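Local coordinates for protein toxin coregulated pilin (Vibrio cholerae, PDB 3HRV) that forms the major subunit of the toxin-coregulated type IV pilus, which is essential for bacterial aggregation and colonization of the host small intestine, at residues 115-120 and 125-130. Sequence-based numbering, arbitrary orientation.
Sequences TLVTSV and PFINVK
The backbone oxygen L116 O, beside the V117 that meets I127 and V129, accepts a bond from V120 N at 3.0 Å. L116 O also accepts S119 N at 3.1 Å, an i to i+3 bond beside the i to i+4 one; with the S119 N to T115 O bond weak, this is consistent with helix 110-120 tightening in its last turn. From this turn V117 is the helix's touching residue, and both its methyls advance on strand 126-131. V117 CG1, anti to the backbone N (chi1 171°), comes 4.4 Å from I127 CD1. V117 CG1 lies equally far, 4.4 Å, from I127 CG2, and so faces both ends of the isoleucine's branched chain. V117 CG2 and V129 CG2 face each other obliquely at 4.4 Å. The extended chi2 of I127 (178°) reaches its CD1 methyl out toward the helix. I127 and V129 present the same strand face to V117, whereas N128 turns the other way and donates from ND2 to L140 O. The CA atoms of V117 and I127 stand 8.1 Å apart, and the 114 Å² buried is modest, consistent with one valine side chain spanning two strand residues. This joins the helix to the antiparallel sheet of the pilin globular domain, within the segment closed by the probable C113-C179 disulfide, known in type IV pilins as the D-region. L116 and V120 turn to F189 and helix 24-44, while I127 also touches V187 and I157. With all three touching residues buried and aliphatic, the packing is loose, resting on water exclusion and weak dispersion, with no directional bond between the segments to fix the methyls' rotation.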
ATOM      1  N   THR A 115      11.525   0.609  -6.982  1.00 15.74           N
ATOM      2  CA  THR A 115      10.885   0.618  -8.285  1.00 16.90           C
ATOM      3  C   THR A 115       9.365   0.632  -8.198  1.00 17.32           C
ATOM      4  O   THR A 115       8.703   1.382  -8.915  1.00 16.71           O
ATOM      5  CB  THR A 115      11.343  -0.595  -9.103  1.00 15.63           C
ATOM      6  OG1 THR A 115      12.765  -0.534  -9.275  1.00 19.38           O
ATOM      7  CG2 THR A 115      10.673  -0.606 -10.468  1.00 16.66           C
ATOM      8  N   LEU A 116       8.810  -0.192  -7.318  1.00 15.90           N
ATOM      9  CA  LEU A 116       7.362  -0.256  -7.174  1.00 16.23           C
ATOM     10  C   LEU A 116       6.783   1.054  -6.649  1.00 17.33           C
ATOM     11  O   LEU A 116       5.812   1.578  -7.192  1.00 16.90           O
ATOM     12  CB  LEU A 116       6.974  -1.405  -6.242  1.00 17.00           C
ATOM     13  CG  LEU A 116       5.465  -1.598  -6.070  1.00 17.95           C
ATOM     14  CD1 LEU A 116       4.845  -1.970  -7.410  1.00 17.71           C
ATOM     15  CD2 LEU A 116       5.202  -2.683  -5.046  1.00 19.49           C
ATOM     16  N   VAL A 117       7.375   1.583  -5.586  1.00 16.37           N
ATOM     17  CA  VAL A 117       6.891   2.831  -5.012  1.00 17.85           C
ATOM     18  C   VAL A 117       6.876   3.963  -6.033  1.00 17.48           C
ATOM     19  O   VAL A 117       5.907   4.718  -6.116  1.00 18.64           O
ATOM     20  CB  VAL A 117       7.756   3.258  -3.806  1.00 16.91           C
ATOM     21  CG1 VAL A 117       7.384   4.668  -3.363  1.00 18.36           C
ATOM     22  CG2 VAL A 117       7.554   2.285  -2.660  1.00 18.39           C
ATOM     23  N   THR A 118       7.940   4.079  -6.819  1.00 19.30           N
ATOM     24  CA  THR A 118       8.015   5.157  -7.797  1.00 20.98           C
ATOM     25  C   THR A 118       7.229   4.900  -9.079  1.00 21.63           C
ATOM     26  O   THR A 118       7.002   5.821  -9.862  1.00 24.20           O
ATOM     27  CB  THR A 118       9.484   5.485  -8.155  1.00 22.77           C
ATOM     28  OG1 THR A 118      10.118   4.327  -8.703  1.00 22.59           O
ATOM     29  CG2 THR A 118      10.247   5.928  -6.914  1.00 23.78           C
ATOM     30  N   SER A 119       6.802   3.661  -9.291  1.00 20.97           N
ATOM     31  CA  SER A 119       6.044   3.341 -10.494  1.00 23.19           C
ATOM     32  C   SER A 119       4.531   3.400 -10.288  1.00 24.88           C
ATOM     33  O   SER A 119       3.786   3.639 -11.237  1.00 25.94           O
ATOM     34  CB  SER A 119       6.439   1.958 -11.021  1.00 26.30           C
ATOM     35  OG  SER A 119       5.451   1.438 -11.888  1.00 31.69           O
ATOM     36  N   VAL A 120       4.072   3.193  -9.057  1.00 23.41           N
ATOM     37  CA  VAL A 120       2.635   3.217  -8.786  1.00 24.18           C
ATOM     38  C   VAL A 120       2.238   4.227  -7.712  1.00 24.54           C
ATOM     39  O   VAL A 120       1.052   4.444  -7.463  1.00 24.86           O
ATOM     40  CB  VAL A 120       2.125   1.821  -8.351  1.00 23.91           C
ATOM     41  CG1 VAL A 120       2.520   0.777  -9.383  1.00 24.75           C
ATOM     42  CG2 VAL A 120       2.680   1.458  -6.985  1.00 24.73           C
ATOM     43  N   PRO A 125      -2.671   8.212  -2.428  1.00 20.21           N
ATOM     44  CA  PRO A 125      -2.363   9.385  -1.608  1.00 20.83           C
ATOM     45  C   PRO A 125      -1.486   8.967  -0.260  1.00 20.58           C
ATOM     46  O   PRO A 125      -0.832   9.790   0.381  1.00 21.30           O
ATOM     47  CB  PRO A 125      -3.695  10.139  -1.576  1.00 22.91           C
ATOM     48  CG  PRO A 125      -4.707   9.058  -1.713  1.00 22.20           C
ATOM     49  CD  PRO A 125      -4.105   8.158  -2.759  1.00 21.54           C
ATOM     50  N   PHE A 126      -1.575   7.756   0.023  1.00 19.02           N
ATOM     51  CA  PHE A 126      -0.897   7.279   1.230  1.00 17.89           C
ATOM     52  C   PHE A 126       0.089   6.149   0.908  1.00 16.98           C
ATOM     53  O   PHE A 126      -0.262   5.196   0.212  1.00 15.87           O
ATOM     54  CB  PHE A 126      -1.953   6.773   2.221  1.00 17.58           C
ATOM     55  CG  PHE A 126      -1.398   6.304   3.539  1.00 18.36           C
ATOM     56  CD1 PHE A 126      -1.227   7.194   4.597  1.00 17.61           C
ATOM     57  CD2 PHE A 126      -1.083   4.961   3.737  1.00 17.22           C
ATOM     58  CE1 PHE A 126      -0.753   6.751   5.835  1.00 19.81           C
ATOM     59  CE2 PHE A 126      -0.609   4.509   4.970  1.00 18.96           C
ATOM     60  CZ  PHE A 126      -0.445   5.407   6.021  1.00 18.12           C
ATOM     61  N   ILE A 127       1.317   6.267   1.403  1.00 17.07           N
ATOM     62  CA  ILE A 127       2.339   5.244   1.187  1.00 16.75           C
ATOM     63  C   ILE A 127       3.130   5.045   2.472  1.00 17.26           C
ATOM     64  O   ILE A 127       3.660   6.002   3.037  1.00 17.12           O
ATOM     65  CB  ILE A 127       3.324   5.638   0.072  1.00 17.07           C
ATOM     66  CG1 ILE A 127       2.566   5.889  -1.233  1.00 17.50           C
ATOM     67  CG2 ILE A 127       4.352   4.525  -0.121  1.00 18.36           C
ATOM     68  CD1 ILE A 127       3.451   6.342  -2.381  1.00 19.81           C
ATOM     69  N   ASN A 128       3.208   3.800   2.928  1.00 14.81           N
ATOM     70  CA  ASN A 128       3.925   3.465   4.154  1.00 16.28           C
ATOM     71  C   ASN A 128       4.870   2.303   3.854  1.00 16.78           C
ATOM     72  O   ASN A 128       4.423   1.210   3.504  1.00 16.35           O
ATOM     73  CB  ASN A 128       2.924   3.061   5.243  1.00 17.31           C
ATOM     74  CG  ASN A 128       3.566   2.919   6.613  1.00 18.51           C
ATOM     75  OD1 ASN A 128       4.746   2.595   6.726  1.00 20.11           O
ATOM     76  ND2 ASN A 128       2.780   3.139   7.661  1.00 18.55           N
ATOM     77  N   VAL A 129       6.172   2.548   3.988  1.00 16.58           N
ATOM     78  CA  VAL A 129       7.188   1.527   3.722  1.00 16.48           C
ATOM     79  C   VAL A 129       7.675   0.932   5.035  1.00 18.13           C
ATOM     80  O   VAL A 129       8.190   1.646   5.892  1.00 17.81           O
ATOM     81  CB  VAL A 129       8.392   2.126   2.966  1.00 16.41           C
ATOM     82  CG1 VAL A 129       9.430   1.044   2.696  1.00 17.74           C
ATOM     83  CG2 VAL A 129       7.921   2.753   1.660  1.00 17.45           C
ATOM     84  N   LYS A 130       7.534  -0.379   5.179  1.00 17.33           N
ATOM     85  CA  LYS A 130       7.920  -1.050   6.412  1.00 19.11           C
ATOM     86  C   LYS A 130       8.857  -2.230   6.193  1.00 17.66           C
ATOM     87  O   LYS A 130       8.849  -2.850   5.134  1.00 17.29           O
ATOM     88  CB  LYS A 130       6.649  -1.535   7.116  1.00 21.27           C
ATOM     89  CG  LYS A 130       6.857  -2.227   8.446  1.00 21.35           C
ATOM     90  CD  LYS A 130       5.532  -2.740   8.992  1.00 23.30           C
ATOM     91  CE  LYS A 130       5.709  -3.389  10.350  1.00 23.74           C
ATOM     92  NZ  LYS A 130       6.238  -2.419  11.348  1.00 26.83           N
TER